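Side-chain contact in beta-catenin homolog sys-1 (PDB 3C2G), which acts as a transcription coregulator in the Wnt signaling asymmetry pathway, activating or repressing target genes together with the TCF transcription factor pop-1: residues G171-Y176 with F191-F196. Residues are numbered along the deposited sequence; the frame is centred on the assembly and turned at random.
Sequences GTLSEY and FIIFRF
Leu173 and Phe194 mark the closest approach of the two backbones, with 8.1 Å between their CA atoms. Leu173 lies near the C-terminal end of helix 167-174, and Phe194 lies within helix 189-198. No hydrogen bond joins the segments; the contact is made almost wholly by side chains. Within 171-176, Glu175 N bonds to Gly171 O and Tyr176 N to Leu173 O. In 191-196, Arg195 N and Phe196 N bond to Phe191 O and Ile192 O.

Leu173 makes most of the contact from its side. Its CD1 sits over one face of the Phe194 ring, 4.2 Å from the centroid and 9° off the normal, a CH-pi contact. Its CB lies on the same side of the ring plane but beyond the CE2-CZ edge, 3.6 Å from Phe194 CE2. With CG anti to the carbonyl carbon and CD1 anti to CA (chi2 170°), the Leu173 CD1 methyl extends across to Ile193 CG2, 3.6 Å away. The Leu173 and Ile193 side chains cross at about a right angle. Ser174 OG lies near the ring plane, at the edge, 3.9 Å from Phe194 CZ. That hydroxyl is hydrogen-bonded to Val170 O, one turn back in its own helix.

Phe208 meets the Phe194 ring edge-to-face, and Phe144 of helix 134-150 packs on Ile193. With an alanine at Phe194, Leu173 CD1 and Phe208 are likely to lose their aromatic partner, and a gap would probably open between the helices. This is buried, mainly apolar helix-helix packing, typical of the all-helical core of the armadillo domain of this beta-catenin.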
ATOM      1  N   GLY A 171       7.200 -16.985 -20.310  1.00 41.47           N
ATOM      2  CA  GLY A 171       8.531 -16.905 -20.913  1.00 40.68           C
ATOM      3  C   GLY A 171       8.633 -15.747 -21.891  1.00 40.45           C
ATOM      4  O   GLY A 171       9.510 -14.889 -21.762  1.00 41.25           O
ATOM      5  N   THR A 172       7.714 -15.697 -22.851  1.00 39.41           N
ATOM      6  CA  THR A 172       7.765 -14.679 -23.884  1.00 38.85           C
ATOM      7  C   THR A 172       7.712 -13.272 -23.283  1.00 38.40           C
ATOM      8  O   THR A 172       8.513 -12.419 -23.658  1.00 37.45           O
ATOM      9  CB  THR A 172       6.677 -14.904 -24.975  1.00 39.19           C
ATOM     10  OG1 THR A 172       7.076 -15.998 -25.814  1.00 39.26           O
ATOM     11  CG2 THR A 172       6.485 -13.660 -25.856  1.00 38.06           C
ATOM     12  N   LEU A 173       6.791 -13.046 -22.347  1.00 38.60           N
ATOM     13  CA  LEU A 173       6.637 -11.733 -21.719  1.00 39.73           C
ATOM     14  C   LEU A 173       7.886 -11.354 -20.920  1.00 41.23           C
ATOM     15  O   LEU A 173       8.304 -10.190 -20.934  1.00 41.51           O
ATOM     16  CB  LEU A 173       5.409 -11.681 -20.803  1.00 39.33           C
ATOM     17  CG  LEU A 173       3.981 -11.813 -21.358  1.00 40.26           C
ATOM     18  CD1 LEU A 173       3.012 -11.968 -20.206  1.00 40.23           C
ATOM     19  CD2 LEU A 173       3.550 -10.643 -22.263  1.00 38.76           C
ATOM     20  N   SER A 174       8.479 -12.343 -20.240  1.00 41.50           N
ATOM     21  CA  SER A 174       9.634 -12.116 -19.380  1.00 41.81           C
ATOM     22  C   SER A 174      10.861 -11.721 -20.160  1.00 41.94           C
ATOM     23  O   SER A 174      11.734 -11.040 -19.626  1.00 42.94           O
ATOM     24  CB  SER A 174       9.961 -13.360 -18.558  1.00 41.94           C
ATOM     25  OG  SER A 174       8.962 -13.574 -17.585  1.00 43.51           O
ATOM     26  N   GLU A 175      10.948 -12.164 -21.411  1.00 41.55           N
ATOM     27  CA  GLU A 175      12.122 -11.867 -22.222  1.00 42.21           C
ATOM     28  C   GLU A 175      12.256 -10.349 -22.417  1.00 40.25           C
ATOM     29  O   GLU A 175      13.351  -9.842 -22.621  1.00 40.81           O
ATOM     30  CB  GLU A 175      12.089 -12.630 -23.555  1.00 41.62           C
ATOM     31  CG  GLU A 175      13.444 -12.658 -24.292  1.00 46.42           C
ATOM     32  CD  GLU A 175      13.450 -13.488 -25.589  1.00 47.12           C
ATOM     33  OE1 GLU A 175      12.629 -14.439 -25.715  1.00 53.25           O
ATOM     34  OE2 GLU A 175      14.292 -13.193 -26.481  1.00 51.22           O
ATOM     35  N   TYR A 176      11.148  -9.624 -22.314  1.00 38.26           N
ATOM     36  CA  TYR A 176      11.194  -8.173 -22.391  1.00 37.49           C
ATOM     37  C   TYR A 176      11.830  -7.537 -21.156  1.00 36.93           C
ATOM     38  O   TYR A 176      12.186  -6.360 -21.177  1.00 35.69           O
ATOM     39  CB  TYR A 176       9.809  -7.579 -22.599  1.00 36.88           C
ATOM     40  CG  TYR A 176       9.230  -7.741 -23.983  1.00 37.28           C
ATOM     41  CD1 TYR A 176       9.281  -6.695 -24.903  1.00 37.92           C
ATOM     42  CD2 TYR A 176       8.585  -8.922 -24.364  1.00 33.41           C
ATOM     43  CE1 TYR A 176       8.711  -6.814 -26.158  1.00 36.36           C
ATOM     44  CE2 TYR A 176       8.038  -9.058 -25.615  1.00 34.26           C
ATOM     45  CZ  TYR A 176       8.098  -7.999 -26.514  1.00 37.18           C
ATOM     46  OH  TYR A 176       7.534  -8.119 -27.772  1.00 37.84           O
ATOM     47  N   PHE A 191       2.775  -4.896 -19.140  1.00 36.13           N
ATOM     48  CA  PHE A 191       2.395  -4.714 -17.746  1.00 36.27           C
ATOM     49  C   PHE A 191       0.951  -5.095 -17.491  1.00 36.49           C
ATOM     50  O   PHE A 191       0.656  -5.794 -16.526  1.00 36.92           O
ATOM     51  CB  PHE A 191       2.688  -3.283 -17.274  1.00 35.71           C
ATOM     52  CG  PHE A 191       4.157  -2.971 -17.212  1.00 35.56           C
ATOM     53  CD1 PHE A 191       4.924  -3.405 -16.136  1.00 33.53           C
ATOM     54  CD2 PHE A 191       4.781  -2.275 -18.250  1.00 33.10           C
ATOM     55  CE1 PHE A 191       6.292  -3.130 -16.074  1.00 35.45           C
ATOM     56  CE2 PHE A 191       6.143  -2.000 -18.208  1.00 32.87           C
ATOM     57  CZ  PHE A 191       6.908  -2.424 -17.119  1.00 35.56           C
ATOM     58  N   ILE A 192       0.053  -4.635 -18.356  1.00 37.23           N
ATOM     59  CA  ILE A 192      -1.376  -4.963 -18.256  1.00 37.10           C
ATOM     60  C   ILE A 192      -1.602  -6.470 -18.135  1.00 36.29           C
ATOM     61  O   ILE A 192      -2.351  -6.912 -17.272  1.00 37.15           O
ATOM     62  CB  ILE A 192      -2.162  -4.387 -19.453  1.00 37.58           C
ATOM     63  CG1 ILE A 192      -1.998  -2.856 -19.522  1.00 39.79           C
ATOM     64  CG2 ILE A 192      -3.630  -4.772 -19.379  1.00 37.86           C
ATOM     65  CD1 ILE A 192      -2.435  -2.097 -18.247  1.00 41.33           C
ATOM     66  N   ILE A 193      -0.904  -7.245 -18.959  1.00 34.98           N
ATOM     67  CA  ILE A 193      -1.035  -8.696 -18.983  1.00 34.45           C
ATOM     68  C   ILE A 193      -0.482  -9.361 -17.716  1.00 35.12           C
ATOM     69  O   ILE A 193      -1.145 -10.214 -17.127  1.00 35.16           O
ATOM     70  CB  ILE A 193      -0.367  -9.298 -20.249  1.00 33.97           C
ATOM     71  CG1 ILE A 193      -1.047  -8.760 -21.509  1.00 31.71           C
ATOM     72  CG2 ILE A 193      -0.423 -10.815 -20.216  1.00 31.59           C
ATOM     73  CD1 ILE A 193      -0.182  -8.771 -22.733  1.00 29.38           C
ATOM     74  N   PHE A 194       0.728  -8.988 -17.308  1.00 35.63           N
ATOM     75  CA  PHE A 194       1.282  -9.431 -16.026  1.00 36.21           C
ATOM     76  C   PHE A 194       0.334  -9.115 -14.875  1.00 36.60           C
ATOM     77  O   PHE A 194       0.006  -9.985 -14.079  1.00 36.54           O
ATOM     78  CB  PHE A 194       2.655  -8.816 -15.761  1.00 36.06           C
ATOM     79  CG  PHE A 194       3.790  -9.653 -16.254  1.00 37.13           C
ATOM     80  CD1 PHE A 194       3.961 -10.958 -15.791  1.00 40.05           C
ATOM     81  CD2 PHE A 194       4.693  -9.148 -17.172  1.00 38.05           C
ATOM     82  CE1 PHE A 194       5.006 -11.758 -16.247  1.00 39.64           C
ATOM     83  CE2 PHE A 194       5.747  -9.938 -17.635  1.00 39.86           C
ATOM     84  CZ  PHE A 194       5.902 -11.247 -17.170  1.00 38.96           C
ATOM     85  N   ARG A 195      -0.144  -7.885 -14.814  1.00 36.86           N
ATOM     86  CA  ARG A 195      -1.079  -7.520 -13.771  1.00 39.02           C
ATOM     87  C   ARG A 195      -2.274  -8.463 -13.779  1.00 40.06           C
ATOM     88  O   ARG A 195      -2.726  -8.911 -12.729  1.00 41.43           O
ATOM     89  CB  ARG A 195      -1.534  -6.075 -13.950  1.00 38.72           C
ATOM     90  CG  ARG A 195      -2.499  -5.587 -12.883  1.00 42.26           C
ATOM     91  CD  ARG A 195      -2.904  -4.138 -13.125  0.50 44.82           C
ATOM     92  NE  ARG A 195      -3.747  -3.630 -12.049  0.50 47.41           N
ATOM     93  CZ  ARG A 195      -3.289  -3.005 -10.969  0.50 49.63           C
ATOM     94  NH1 ARG A 195      -1.985  -2.806 -10.815  0.50 50.95           N
ATOM     95  NH2 ARG A 195      -4.135  -2.578 -10.040  0.50 48.58           N
ATOM     96  N   PHE A 196      -2.759  -8.779 -14.977  1.00 40.51           N
ATOM     97  CA  PHE A 196      -3.982  -9.527 -15.165  1.00 39.92           C
ATOM     98  C   PHE A 196      -3.861 -10.996 -14.752  1.00 40.37           C
ATOM     99  O   PHE A 196      -4.756 -11.519 -14.102  1.00 40.58           O
ATOM    100  CB  PHE A 196      -4.440  -9.381 -16.629  1.00 40.55           C
ATOM    101  CG  PHE A 196      -5.687 -10.156 -16.969  1.00 38.90           C
ATOM    102  CD1 PHE A 196      -6.938  -9.726 -16.527  1.00 37.20           C
ATOM    103  CD2 PHE A 196      -5.607 -11.312 -17.744  1.00 38.96           C
ATOM    104  CE1 PHE A 196      -8.095 -10.444 -16.837  1.00 38.36           C
ATOM    105  CE2 PHE A 196      -6.760 -12.032 -18.075  1.00 40.44           C
ATOM    106  CZ  PHE A 196      -8.009 -11.595 -17.614  1.00 40.20           C
TER